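Local coordinates for protein putative alcohol dehydrogenase (Sinorhizobium meliloti, PDB 4J6F) that probably works as a medium-chain alcohol dehydrogenase, exchanging hydride between an alcohol and a nicotinamide cofactor, at residues C71-N74 against N75-W79; R127-G131 against E132-V136; R197-R201 against A202-A206; Q225-A229 against R230-P234; R337-V340 against R341-E345. One frame throughout, in Å; residues are numbered along the deposited sequence.

Contact 1. Residues C71-N74 against N75-W79; sequences CGMN and NTDVW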
loop_
_atom_site.group_PDB
_atom_site.type_symbol
_atom_site.label_atom_id
_atom_site.label_comp_id
_atom_site.label_asym_id
_atom_site.label_seq_id
_atom_site.Cartn_x
_atom_site.Cartn_y
_atom_site.Cartn_z
ATOM N N CYS A 71 19.026 -27.369 9.164
ATOM C CA CYS A 71 18.475 -26.427 8.182
ATOM C C CYS A 71 16.943 -26.385 8.222
ATOM O O CYS A 71 16.284 -27.412 8.047
ATOM C CB CYS A 71 18.939 -26.764 6.761
ATOM S SG CYS A 71 18.525 -25.449 5.582
ATOM N N GLY A 72 16.382 -25.198 8.427
ATOM C CA GLY A 72 14.946 -25.068 8.629
ATOM C C GLY A 72 14.192 -24.924 7.331
ATOM O O GLY A 72 14.684 -24.294 6.408
HETATM N N MSE A 73 12.989 -25.496 7.271
HETATM C CA MSE A 73 12.154 -25.467 6.057
HETATM C C MSE A 73 11.261 -24.244 5.982
HETATM O O MSE A 73 10.748 -23.769 6.997
HETATM C CB MSE A 73 11.283 -26.711 5.986
HETATM C CG MSE A 73 12.029 -27.966 6.416
HETATM SE SE MSE A 73 10.890 -29.534 6.027
HETATM C CE MSE A 73 11.092 -29.624 4.064
ATOM N N ASN A 74 11.070 -23.733 4.765
ATOM C CA ASN A 74 10.233 -22.560 4.503
ATOM C C ASN A 74 9.343 -22.723 3.272
ATOM O O ASN A 74 9.631 -23.524 2.382
ATOM C CB ASN A 74 11.116 -21.330 4.319
ATOM C CG ASN A 74 11.850 -20.968 5.577
ATOM O OD1 ASN A 74 11.262 -20.473 6.545
ATOM N ND2 ASN A 74 13.138 -21.239 5.587
ATOM N N ASN A 75 8.271 -21.941 3.207
ATOM C CA ASN A 75 7.385 -21.991 2.056
ATOM C C ASN A 75 8.094 -21.806 0.705
ATOM O O ASN A 75 7.759 -22.460 -0.301
ATOM C CB ASN A 75 6.274 -20.970 2.234
ATOM C CG ASN A 75 5.204 -21.461 3.177
ATOM O OD1 ASN A 75 5.223 -22.607 3.609
ATOM N ND2 ASN A 75 4.258 -20.603 3.491
ATOM N N THR A 76 9.092 -20.934 0.692
ATOM C CA THR A 76 9.801 -20.648 -0.534
ATOM C C THR A 76 10.458 -21.905 -1.121
ATOM O O THR A 76 10.582 -22.005 -2.334
ATOM C CB THR A 76 10.795 -19.498 -0.336
ATOM O OG1 THR A 76 11.223 -19.026 -1.607
ATOM C CG2 THR A 76 11.999 -19.934 0.485
ATOM N N ASP A 77 10.842 -22.866 -0.266
ATOM C CA ASP A 77 11.319 -24.199 -0.704
ATOM C C ASP A 77 10.369 -24.802 -1.719
ATOM O O ASP A 77 10.768 -25.229 -2.809
ATOM C CB ASP A 77 11.337 -25.187 0.469
ATOM C CG ASP A 77 12.350 -24.839 1.553
ATOM O OD1 ASP A 77 13.094 -23.835 1.422
ATOM O OD2 ASP A 77 12.380 -25.603 2.551
ATOM N N VAL A 78 9.100 -24.837 -1.310
ATOM C CA VAL A 78 8.018 -25.489 -2.016
ATOM C C VAL A 78 7.672 -24.690 -3.260
ATOM O O VAL A 78 7.675 -25.224 -4.366
ATOM C CB VAL A 78 6.778 -25.628 -1.097
ATOM C CG1 VAL A 78 5.564 -26.117 -1.863
ATOM C CG2 VAL A 78 7.063 -26.582 0.040
ATOM N N TRP A 79 7.396 -23.406 -3.085
ATOM C CA TRP A 79 7.020 -22.575 -4.224
ATOM C C TRP A 79 8.083 -22.477 -5.311
ATOM O O TRP A 79 7.742 -22.478 -6.493
ATOM C CB TRP A 79 6.542 -21.196 -3.777
ATOM C CG TRP A 79 5.215 -21.257 -3.064
ATOM C CD1 TRP A 79 4.141 -22.101 -3.339
ATOM C CD2 TRP A 79 4.803 -20.441 -1.977
ATOM N NE1 TRP A 79 3.102 -21.851 -2.467
ATOM C CE2 TRP A 79 3.481 -20.833 -1.626
ATOM C CE3 TRP A 79 5.416 -19.417 -1.262
ATOM C CZ2 TRP A 79 2.775 -20.226 -0.589
ATOM C CZ3 TRP A 79 4.709 -18.809 -0.221
ATOM C CH2 TRP A 79 3.401 -19.214 0.101
HETATM O O HOH W 1 14.438 -23.317 3.855
#
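Asn74 and Asp77 are joined by two direct hydrogen bonds and one water bridge where strand 63-72 gives way to helix 75-82. The direct bonds run in opposite directions. The backbone N of Asn74 donates to Asp77 OD2 (3.2 Å), approaching from above the carboxylate plane, and Asp77 N returns a bond to Asn74 O at 3.0 Å. With chi1 at -66°, Asp77 CG lies anti to its carbonyl carbon, which turns the carboxylate to Asn74 N. Tyr162 also binds OD2. The bridging water lies 2.8 Å from Asp77 OD1 and 3.0 Å from Asn74 ND2, and it donates to Gly72 O as well. ND2 thus has two partners, the water and Asp113, with a weak third in Thr112. Apolar contact is slight: Thr76 CG2 rests 4.2 Å from Asn74 CB, while Thr76 OG1 bonds Tyr153. A strand-to-helix turn thus has its first helical turn tied back to the strand end by a carboxylate and a water, within the GroES-like domain of the medium-chain dehydrogenase fold.

Contact 2. Residues R127-G131 against E132-V136; sequences RARIG and ERVMV
Arg129 and Glu132 form a salt bridge across a type II beta turn, a local pairing in which the turn brings together two charged side chains three residues apart. The turn itself is closed by Glu132 N donating to Arg129 O at 3.2 Å. Gly131 occupies its third position with positive phi, as type II turns commonly have there, usually at a glycine.

The arginine can be traced outward. Its CB and CG each lie 4.1 Å from Glu132 OE1, running past the carboxylate. Bends at chi2 and chi3, both close to -98°, then curl the chain around that same oxygen. Arg129 CD comes to 3.1 Å from Glu132 OE1, with NE and CZ a little farther off than that. The tip closes the circuit: Arg129 NH1 donates to Glu132 OE1 at 2.8 Å with a nearly straight N-H...O angle of 167°. OE1 sits at the edge of the guanidinium, in its plane, and is approached nearly along its C-O axis, although the two flat groups are turned 38° apart. Arg129 NH1 also comes within 4.0 Å of Val134 CG1 and gives a further bond to Ala173 O, which should limit its rotation.

Around this turn, in the loop between strands 113-121 and 133-140, Arg129 packs on Ile118 of strand 113-121, Glu132 and Val134 on strand 173-175, and Ile130 on Met26 and Met27 of helix 23-28.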
loop_
_atom_site.group_PDB
_atom_site.type_symbol
_atom_site.label_atom_id
_atom_site.label_comp_id
_atom_site.label_asym_id
_atom_site.label_seq_id
_atom_site.Cartn_x
_atom_site.Cartn_y
_atom_site.Cartn_z
ATOM N N ARG A 127 41.892 -17.621 9.461
ATOM C CA ARG A 127 41.858 -19.066 9.705
ATOM C C ARG A 127 41.468 -19.413 11.142
ATOM O O ARG A 127 41.211 -20.581 11.457
ATOM C CB ARG A 127 43.191 -19.719 9.318
ATOM C CG ARG A 127 43.502 -19.609 7.829
ATOM C CD ARG A 127 44.513 -20.642 7.347
ATOM N NE ARG A 127 44.204 -22.004 7.804
ATOM C CZ ARG A 127 43.366 -22.845 7.203
ATOM N NH1 ARG A 127 43.167 -24.037 7.723
ATOM N NH2 ARG A 127 42.725 -22.501 6.096
ATOM N N ALA A 128 41.405 -18.382 11.988
ATOM C CA ALA A 128 40.991 -18.495 13.394
ATOM C C ALA A 128 39.503 -18.773 13.532
ATOM O O ALA A 128 39.050 -19.213 14.591
ATOM C CB ALA A 128 41.335 -17.222 14.143
ATOM N N ARG A 129 38.756 -18.488 12.464
ATOM C CA ARG A 129 37.314 -18.694 12.401
ATOM C C ARG A 129 36.920 -20.175 12.401
ATOM O O ARG A 129 35.802 -20.528 12.785
ATOM C CB ARG A 129 36.751 -18.016 11.149
ATOM C CG ARG A 129 36.665 -16.493 11.214
ATOM C CD ARG A 129 35.271 -16.062 11.619
ATOM N NE ARG A 129 34.453 -15.681 10.472
ATOM C CZ ARG A 129 33.128 -15.810 10.403
ATOM N NH1 ARG A 129 32.433 -16.349 11.402
ATOM N NH2 ARG A 129 32.493 -15.409 9.314
ATOM N N ILE A 130 37.829 -21.044 11.967
ATOM C CA ILE A 130 37.531 -22.464 11.923
ATOM C C ILE A 130 37.053 -22.931 13.293
ATOM O O ILE A 130 37.579 -22.512 14.321
ATOM C CB ILE A 130 38.734 -23.273 11.417
ATOM C CG1 ILE A 130 38.812 -23.182 9.893
ATOM C CG2 ILE A 130 38.639 -24.732 11.849
ATOM C CD1 ILE A 130 40.162 -23.558 9.321
ATOM N N GLY A 131 36.019 -23.760 13.295
ATOM C CA GLY A 131 35.490 -24.331 14.530
ATOM C C GLY A 131 34.293 -23.602 15.107
ATOM O O GLY A 131 33.658 -24.107 16.033
ATOM N N GLU A 132 33.989 -22.420 14.564
ATOM C CA GLU A 132 32.886 -21.597 15.037
ATOM C C GLU A 132 31.532 -22.171 14.646
ATOM O O GLU A 132 31.384 -22.755 13.570
ATOM C CB GLU A 132 33.003 -20.190 14.483
ATOM C CG GLU A 132 33.821 -19.265 15.352
ATOM C CD GLU A 132 34.203 -17.978 14.642
ATOM O OE1 GLU A 132 33.519 -17.586 13.667
ATOM O OE2 GLU A 132 35.200 -17.358 15.059
ATOM N N ARG A 133 30.557 -21.998 15.535
ATOM C CA ARG A 133 29.177 -22.383 15.287
ATOM C C ARG A 133 28.469 -21.153 14.720
ATOM O O ARG A 133 28.341 -20.120 15.393
ATOM C CB ARG A 133 28.528 -22.873 16.585
ATOM C CG ARG A 133 27.217 -23.627 16.416
ATOM C CD ARG A 133 25.997 -22.698 16.406
ATOM N NE ARG A 133 25.861 -21.840 17.599
ATOM C CZ ARG A 133 25.057 -22.086 18.637
ATOM N NH1 ARG A 133 25.015 -21.228 19.654
ATOM N NH2 ARG A 133 24.289 -23.175 18.661
ATOM N N VAL A 134 28.035 -21.255 13.468
ATOM C CA VAL A 134 27.414 -20.123 12.793
ATOM C C VAL A 134 25.970 -20.338 12.342
ATOM O O VAL A 134 25.570 -21.432 11.927
ATOM C CB VAL A 134 28.245 -19.619 11.597
ATOM C CG1 VAL A 134 29.594 -19.109 12.074
ATOM C CG2 VAL A 134 28.394 -20.695 10.528
HETATM N N MSE A 135 25.203 -19.262 12.449
HETATM C CA MSE A 135 23.904 -19.154 11.830
HETATM C C MSE A 135 24.103 -18.387 10.559
HETATM O O MSE A 135 24.620 -17.270 10.585
HETATM C CB MSE A 135 23.042 -18.347 12.771
HETATM C CG MSE A 135 21.587 -18.389 12.340
HETATM SE SE MSE A 135 20.658 -17.017 13.391
HETATM C CE MSE A 135 19.673 -16.156 11.921
ATOM N N VAL A 136 23.713 -18.991 9.439
ATOM C CA VAL A 136 23.825 -18.368 8.123
ATOM C C VAL A 136 22.747 -17.307 7.895
ATOM O O VAL A 136 21.558 -17.563 8.114
ATOM C CB VAL A 136 23.689 -19.426 7.019
ATOM C CG1 VAL A 136 23.543 -18.775 5.653
ATOM C CG2 VAL A 136 24.881 -20.363 7.039
#

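Contact 3. Residues R197-R201 against A202-A206; sequences RMLER and ARLAA
A Schellman motif ends helix 189-201, with Leu199 and Leu204 meeting across it. Its two defining bonds are Leu204 N to Leu199 O, 3.1 Å, and a weak one from Arg203 N to Glu200 O. Arg203 is the residue that leaves the helix, its phi positive at 54°. The preceding helical bond, Ala202 N to Met198 O, is regular at 3.1 Å. Beside the polar closure, the two leucines lie side by side and point the same way. A chi1 of 173° in Leu204 helps carry its branch to the partner, leaving Leu204 CD2 3.6 Å from Leu199 CD2. A water bridges Arg201 O (2.6 Å) and Arg203 NE (3.2 Å), meeting the guanidinium at its edge. Arg203 NH1 is salt-bridged to Glu324, while Arg201 bonds Gly327 O and also reaches Leu323 O of the second subunit. The chemistry is therefore divided: carbonyls of the last turn are satisfied by backbone N-H groups and water, and the leucine pair adds an apolar contact, Leu199 touching Ile223 and Leu226, Leu204 touching Val277.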
loop_
_atom_site.group_PDB
_atom_site.type_symbol
_atom_site.label_atom_id
_atom_site.label_comp_id
_atom_site.label_asym_id
_atom_site.label_seq_id
_atom_site.Cartn_x
_atom_site.Cartn_y
_atom_site.Cartn_z
ATOM N N ARG A 197 10.798 -7.331 8.615
ATOM C CA ARG A 197 10.691 -6.347 7.532
ATOM C C ARG A 197 9.254 -5.896 7.439
ATOM O O ARG A 197 8.971 -4.704 7.359
ATOM C CB ARG A 197 11.105 -6.946 6.194
ATOM C CG ARG A 197 11.955 -6.057 5.282
ATOM C CD ARG A 197 11.626 -4.572 5.332
ATOM N NE ARG A 197 12.829 -3.739 5.281
ATOM C CZ ARG A 197 13.173 -2.953 4.262
ATOM N NH1 ARG A 197 12.407 -2.865 3.188
ATOM N NH2 ARG A 197 14.290 -2.248 4.320
HETATM N N MSE A 198 8.346 -6.867 7.484
HETATM C CA MSE A 198 6.907 -6.610 7.396
HETATM C C MSE A 198 6.532 -5.637 8.472
HETATM O O MSE A 198 5.874 -4.639 8.192
HETATM C CB MSE A 198 6.114 -7.903 7.537
HETATM C CG MSE A 198 6.074 -8.708 6.241
HETATM SE SE MSE A 198 5.108 -10.409 6.556
HETATM C CE MSE A 198 3.277 -9.741 6.818
ATOM N N LEU A 199 6.978 -5.897 9.700
ATOM C CA LEU A 199 6.644 -5.040 10.838
ATOM C C LEU A 199 7.289 -3.661 10.740
ATOM O O LEU A 199 6.763 -2.684 11.274
ATOM C CB LEU A 199 7.002 -5.713 12.167
ATOM C CG LEU A 199 6.171 -6.964 12.480
ATOM C CD1 LEU A 199 6.525 -7.538 13.839
ATOM C CD2 LEU A 199 4.673 -6.698 12.386
ATOM N N GLU A 200 8.419 -3.594 10.041
ATOM C CA GLU A 200 9.134 -2.347 9.827
ATOM C C GLU A 200 8.459 -1.511 8.718
ATOM O O GLU A 200 8.356 -0.275 8.812
ATOM C CB GLU A 200 10.601 -2.662 9.504
ATOM C CG GLU A 200 11.567 -1.490 9.643
ATOM C CD GLU A 200 11.997 -1.208 11.075
ATOM O OE1 GLU A 200 13.042 -0.543 11.229
ATOM O OE2 GLU A 200 11.309 -1.633 12.038
ATOM N N ARG A 201 7.977 -2.199 7.683
ATOM C CA ARG A 201 7.327 -1.542 6.547
ATOM C C ARG A 201 5.984 -0.965 6.939
ATOM O O ARG A 201 5.577 0.079 6.447
ATOM C CB ARG A 201 7.151 -2.523 5.391
ATOM C CG ARG A 201 8.434 -2.838 4.637
ATOM C CD ARG A 201 8.858 -1.692 3.733
ATOM N NE ARG A 201 7.763 -1.325 2.851
ATOM C CZ ARG A 201 7.353 -2.076 1.836
ATOM N NH1 ARG A 201 7.968 -3.227 1.558
ATOM N NH2 ARG A 201 6.321 -1.680 1.104
ATOM N N ALA A 202 5.296 -1.658 7.834
ATOM C CA ALA A 202 4.030 -1.188 8.369
ATOM C C ALA A 202 4.215 -0.206 9.528
ATOM O O ALA A 202 3.236 0.320 10.048
ATOM C CB ALA A 202 3.188 -2.376 8.805
ATOM N N ARG A 203 5.463 0.023 9.947
ATOM C CA ARG A 203 5.780 0.931 11.061
ATOM C C ARG A 203 5.019 0.621 12.355
ATOM O O ARG A 203 4.543 1.545 13.028
ATOM C CB ARG A 203 5.503 2.370 10.653
ATOM C CG ARG A 203 6.446 2.915 9.599
ATOM C CD ARG A 203 5.947 4.232 9.027
ATOM N NE ARG A 203 4.806 4.038 8.129
ATOM C CZ ARG A 203 3.542 4.337 8.422
ATOM N NH1 ARG A 203 2.597 4.121 7.526
ATOM N NH2 ARG A 203 3.214 4.850 9.597
ATOM N N LEU A 204 4.901 -0.660 12.702
ATOM C CA LEU A 204 4.153 -1.066 13.880
ATOM C C LEU A 204 4.836 -0.602 15.169
ATOM O O LEU A 204 5.990 -0.923 15.412
ATOM C CB LEU A 204 3.951 -2.573 13.893
ATOM C CG LEU A 204 3.322 -3.203 15.138
ATOM C CD1 LEU A 204 1.892 -2.722 15.347
ATOM C CD2 LEU A 204 3.372 -4.727 15.077
ATOM N N ALA A 205 4.103 0.142 15.993
ATOM C CA ALA A 205 4.640 0.781 17.201
ATOM C C ALA A 205 4.179 0.082 18.477
ATOM O O ALA A 205 3.161 -0.622 18.467
ATOM C CB ALA A 205 4.205 2.239 17.243
ATOM N N ALA A 206 4.915 0.307 19.573
ATOM C CA ALA A 206 4.508 -0.132 20.913
ATOM C C ALA A 206 3.071 0.286 21.203
ATOM O O ALA A 206 2.674 1.413 20.878
ATOM C CB ALA A 206 5.436 0.448 21.957
HETATM O O HOH W 2 6.303 2.479 5.823
#

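Contact 4. Residues Q225-A229 against R230-P234; sequences QLARA and RGAVP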
loop_
_atom_site.group_PDB
_atom_site.type_symbol
_atom_site.label_atom_id
_atom_site.label_comp_id
_atom_site.label_asym_id
_atom_site.label_seq_id
_atom_site.Cartn_x
_atom_site.Cartn_y
_atom_site.Cartn_z
ATOM N N GLN A 225 5.689 -13.264 17.852
ATOM C CA GLN A 225 6.825 -13.030 18.740
ATOM C C GLN A 225 7.440 -11.653 18.505
ATOM O O GLN A 225 7.640 -10.883 19.457
ATOM C CB GLN A 225 7.888 -14.122 18.603
ATOM C CG GLN A 225 7.472 -15.495 19.101
ATOM C CD GLN A 225 8.674 -16.336 19.460
ATOM O OE1 GLN A 225 9.201 -16.233 20.578
ATOM N NE2 GLN A 225 9.134 -17.166 18.516
ATOM N N LEU A 226 7.710 -11.320 17.245
ATOM C CA LEU A 226 8.333 -10.040 16.960
ATOM C C LEU A 226 7.445 -8.870 17.388
ATOM O O LEU A 226 7.943 -7.863 17.871
ATOM C CB LEU A 226 8.737 -9.939 15.500
ATOM C CG LEU A 226 9.748 -10.975 15.011
ATOM C CD1 LEU A 226 9.763 -10.947 13.497
ATOM C CD2 LEU A 226 11.146 -10.729 15.538
ATOM N N ALA A 227 6.131 -9.010 17.247
ATOM C CA ALA A 227 5.209 -8.003 17.767
ATOM C C ALA A 227 5.437 -7.759 19.265
ATOM O O ALA A 227 5.520 -6.611 19.722
ATOM C CB ALA A 227 3.772 -8.416 17.519
ATOM N N ARG A 228 5.546 -8.845 20.030
ATOM C CA ARG A 228 5.781 -8.721 21.455
ATOM C C ARG A 228 7.123 -8.044 21.725
ATOM O O ARG A 228 7.222 -7.167 22.575
ATOM C CB ARG A 228 5.719 -10.088 22.117
ATOM C CG ARG A 228 4.313 -10.602 22.302
ATOM C CD ARG A 228 3.547 -9.701 23.250
ATOM N NE ARG A 228 2.178 -10.170 23.413
ATOM C CZ ARG A 228 1.206 -9.491 24.005
ATOM N NH1 ARG A 228 1.436 -8.284 24.503
ATOM N NH2 ARG A 228 -0.004 -10.023 24.083
ATOM N N ALA A 229 8.134 -8.433 20.954
ATOM C CA ALA A 229 9.502 -7.933 21.112
ATOM C C ALA A 229 9.615 -6.421 21.029
ATOM O O ALA A 229 10.546 -5.845 21.582
ATOM C CB ALA A 229 10.414 -8.572 20.076
ATOM N N ARG A 230 8.679 -5.783 20.329
ATOM C CA ARG A 230 8.750 -4.342 20.096
ATOM C C ARG A 230 7.644 -3.596 20.860
ATOM O O ARG A 230 7.508 -2.380 20.739
ATOM C CB ARG A 230 8.760 -4.035 18.580
ATOM C CG ARG A 230 7.397 -3.810 17.950
ATOM C CD ARG A 230 7.305 -4.051 16.451
ATOM N NE ARG A 230 8.564 -4.108 15.713
ATOM C CZ ARG A 230 8.859 -3.366 14.643
ATOM N NH1 ARG A 230 8.003 -2.466 14.188
ATOM N NH2 ARG A 230 10.022 -3.527 14.021
ATOM N N GLY A 231 6.871 -4.335 21.657
ATOM C CA GLY A 231 5.863 -3.741 22.539
ATOM C C GLY A 231 4.457 -3.679 21.968
ATOM O O GLY A 231 3.578 -3.027 22.532
ATOM N N ALA A 232 4.238 -4.358 20.848
ATOM C CA ALA A 232 2.934 -4.371 20.201
ATOM C C ALA A 232 2.060 -5.516 20.694
ATOM O O ALA A 232 2.544 -6.458 21.323
ATOM C CB ALA A 232 3.102 -4.446 18.694
ATOM N N VAL A 233 0.770 -5.426 20.385
ATOM C CA VAL A 233 -0.212 -6.420 20.807
ATOM C C VAL A 233 -0.707 -7.238 19.599
ATOM O O VAL A 233 -1.421 -6.713 18.736
ATOM C CB VAL A 233 -1.400 -5.752 21.565
ATOM C CG1 VAL A 233 -2.255 -6.797 22.265
ATOM C CG2 VAL A 233 -0.900 -4.742 22.593
ATOM N N PRO A 234 -0.310 -8.523 19.523
ATOM C CA PRO A 234 -0.765 -9.403 18.445
ATOM C C PRO A 234 -2.040 -10.152 18.791
ATOM O O PRO A 234 -2.229 -10.575 19.940
ATOM C CB PRO A 234 0.386 -10.402 18.303
ATOM C CG PRO A 234 1.009 -10.458 19.659
ATOM C CD PRO A 234 0.670 -9.189 20.397
HETATM O O HOH W 3 9.772 -6.316 16.462
#
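One face of the Arg228 guanidinium is covered by Pro234, whose CD stands 3.4 Å above the plane and toward the rim; the two side chains cross at about a right angle. Arg228 and Arg230 both belong to the Schellman motif that ends helix 218-229 and leads to strand 233-238, within a beta-alpha-beta unit of the Rossmann-type domain. Arg228 NE bonds Gly250 O and NH2 bonds Gln252 OE1, anchoring the group over the proline. The Arg230 guanidinium instead meets a water at its edge, in plane, 2.6 Å from NE, and this water donates to Leu226 O; NH1 bonds Leu204 O and NH2 is salt-bridged to Glu200. Ala232 N donates to Ala227 O at 2.8 Å, and Gly231 N to Arg228 O at 3.0 Å. Gly231, with phi 95°, is the residue that leaves the helix. Two weak bonds from Arg230 N reach back to Leu226 O and Ala227 O. Ala227 CB touches Ala232 CB at 4.2 Å and Pro234 CB at 4.0 Å.

Contact 5. Residues R337-V340 against R341-E345; sequences RRLV and RYIEE
Arg338 and Tyr342 are brought together by their first torsions. In Arg338, chi1 of -174° sends CG away from the backbone N and beside its own carbonyl carbon, while chi1 of -82° in Tyr342 swings the ring back beside the backbone N. The two side chains then run side by side and point the same way. CG of Arg338 stands over the tyrosine face, 4.2 Å from the ring centroid and 19° off the normal, a CH-pi contact. The guanidinium itself does not stack, since its plane is nearly upright to the ring, and its charge is answered by Asp335 and Glu196, both bound through NH2.

On the neighbouring flank, Arg341 folds back by bends at chi2 and chi3 until one face of its guanidinium covers Arg338 CA, with Arg341 NH2 3.6 Å from Arg338 CB. Farther round, Leu339 CD1 meets Ile343 CD1 at 4.1 Å, and Glu344 lies alongside Val340 on its way to a bond with Ala177 N.

Under these pairs run the backbone bonds of an alpha helix, among them Tyr342 N to Arg338 O (2.8 Å) and Ile343 N to Leu339 O (2.9 Å). Packing of i with i+3 and i+4 is that of any alpha helix; the burial of Leu339, Tyr342 and Ile343 against exposed Arg337 and Arg341 makes helix 333-344 amphipathic.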
loop_
_atom_site.group_PDB
_atom_site.type_symbol
_atom_site.label_atom_id
_atom_site.label_comp_id
_atom_site.label_asym_id
_atom_site.label_seq_id
_atom_site.Cartn_x
_atom_site.Cartn_y
_atom_site.Cartn_z
ATOM N N ARG A 337 20.482 -7.718 11.864
ATOM C CA ARG A 337 21.229 -7.458 13.086
ATOM C C ARG A 337 20.285 -7.467 14.283
ATOM O O ARG A 337 20.566 -8.105 15.306
ATOM C CB ARG A 337 22.001 -6.153 12.982
ATOM C CG ARG A 337 23.413 -6.325 12.444
ATOM C CD ARG A 337 24.128 -4.975 12.379
ATOM N NE ARG A 337 24.204 -4.444 11.013
ATOM C CZ ARG A 337 23.566 -3.361 10.573
ATOM N NH1 ARG A 337 22.789 -2.655 11.388
ATOM N NH2 ARG A 337 23.714 -2.970 9.314
ATOM N N ARG A 338 19.147 -6.796 14.118
ATOM C CA ARG A 338 18.125 -6.714 15.149
ATOM C C ARG A 338 17.636 -8.104 15.493
ATOM O O ARG A 338 17.385 -8.409 16.656
ATOM C CB ARG A 338 16.952 -5.852 14.688
ATOM C CG ARG A 338 15.909 -5.595 15.770
ATOM C CD ARG A 338 15.210 -4.262 15.544
ATOM N NE ARG A 338 14.493 -4.244 14.268
ATOM C CZ ARG A 338 14.878 -3.595 13.166
ATOM N NH1 ARG A 338 15.986 -2.863 13.142
ATOM N NH2 ARG A 338 14.141 -3.686 12.071
ATOM N N LEU A 339 17.504 -8.950 14.480
ATOM C CA LEU A 339 17.066 -10.319 14.706
ATOM C C LEU A 339 18.097 -11.070 15.548
ATOM O O LEU A 339 17.747 -11.671 16.568
ATOM C CB LEU A 339 16.802 -11.024 13.380
ATOM C CG LEU A 339 16.553 -12.521 13.384
ATOM C CD1 LEU A 339 15.388 -12.830 14.307
ATOM C CD2 LEU A 339 16.267 -12.971 11.965
ATOM N N VAL A 340 19.365 -11.006 15.140
ATOM C CA VAL A 340 20.441 -11.576 15.952
ATOM C C VAL A 340 20.305 -11.069 17.394
ATOM O O VAL A 340 20.260 -11.866 18.337
ATOM C CB VAL A 340 21.851 -11.291 15.363
ATOM C CG1 VAL A 340 22.957 -11.707 16.329
ATOM C CG2 VAL A 340 22.026 -12.030 14.047
ATOM N N ARG A 341 20.194 -9.752 17.547
ATOM C CA ARG A 341 20.051 -9.125 18.849
ATOM C C ARG A 341 18.875 -9.714 19.650
ATOM O O ARG A 341 19.016 -10.009 20.844
ATOM C CB ARG A 341 19.900 -7.620 18.665
ATOM C CG ARG A 341 20.698 -6.762 19.629
ATOM C CD ARG A 341 21.126 -5.449 18.979
ATOM N NE ARG A 341 20.012 -4.686 18.386
ATOM C CZ ARG A 341 19.955 -4.287 17.112
ATOM N NH1 ARG A 341 20.951 -4.562 16.273
ATOM N NH2 ARG A 341 18.902 -3.608 16.675
ATOM N N TYR A 342 17.732 -9.914 18.989
ATOM C CA TYR A 342 16.545 -10.483 19.639
ATOM C C TYR A 342 16.795 -11.892 20.159
ATOM O O TYR A 342 16.448 -12.226 21.306
ATOM C CB TYR A 342 15.359 -10.540 18.675
ATOM C CG TYR A 342 14.568 -9.262 18.502
ATOM C CD1 TYR A 342 14.618 -8.236 19.446
ATOM C CD2 TYR A 342 13.733 -9.096 17.396
ATOM C CE1 TYR A 342 13.882 -7.068 19.279
ATOM C CE2 TYR A 342 12.985 -7.935 17.223
ATOM C CZ TYR A 342 13.066 -6.928 18.167
ATOM O OH TYR A 342 12.326 -5.792 17.996
ATOM N N ILE A 343 17.369 -12.722 19.293
ATOM C CA ILE A 343 17.773 -14.070 19.667
ATOM C C ILE A 343 18.668 -14.050 20.907
ATOM O O ILE A 343 18.425 -14.812 21.854
ATOM C CB ILE A 343 18.486 -14.790 18.511
ATOM C CG1 ILE A 343 17.484 -15.144 17.401
ATOM C CG2 ILE A 343 19.172 -16.040 19.031
ATOM C CD1 ILE A 343 18.101 -15.354 16.029
ATOM N N GLU A 344 19.669 -13.160 20.906
ATOM C CA GLU A 344 20.662 -13.086 21.991
ATOM C C GLU A 344 20.071 -12.631 23.305
ATOM O O GLU A 344 20.276 -13.270 24.324
ATOM C CB GLU A 344 21.843 -12.215 21.600
ATOM C CG GLU A 344 22.755 -12.885 20.583
ATOM C CD GLU A 344 23.885 -11.982 20.127
ATOM O OE1 GLU A 344 24.909 -12.486 19.598
ATOM O OE2 GLU A 344 23.740 -10.755 20.305
ATOM N N GLU A 345 19.306 -11.543 23.270
ATOM C CA GLU A 345 18.609 -11.022 24.455
ATOM C C GLU A 345 17.419 -11.893 24.862
ATOM O O GLU A 345 16.716 -11.571 25.812
ATOM C CB GLU A 345 18.129 -9.589 24.202
ATOM C CG GLU A 345 19.236 -8.579 23.934
ATOM C CD GLU A 345 18.747 -7.325 23.215
ATOM O OE1 GLU A 345 17.516 -7.137 23.049
ATOM O OE2 GLU A 345 19.603 -6.514 22.805
#

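How the contacts relate
The five contacts follow in series along the chain. Contacts 1 and 2 reach the same mixed sheet of the GroES-like domain, their centres about 24 Å apart. Contacts 3 and 4, only about 10 Å between centres, lead into strands 209-212 and 233-238, neighbours in the parallel Rossmann-type sheet. Arg230 of contact 4 ties the two helix ends, bonding Leu204 O and salt-bridging Glu200, while Leu204 packs on Ala232. Contact 5 lies between: Tyr342 packs on Leu226 and Ala229 of contact 4, and Ile343 touches selenomethionine Met135 of contact 2. Helix 333-344 therefore connects both halves of a fold whose cofactor and substrate sites probably lie between them.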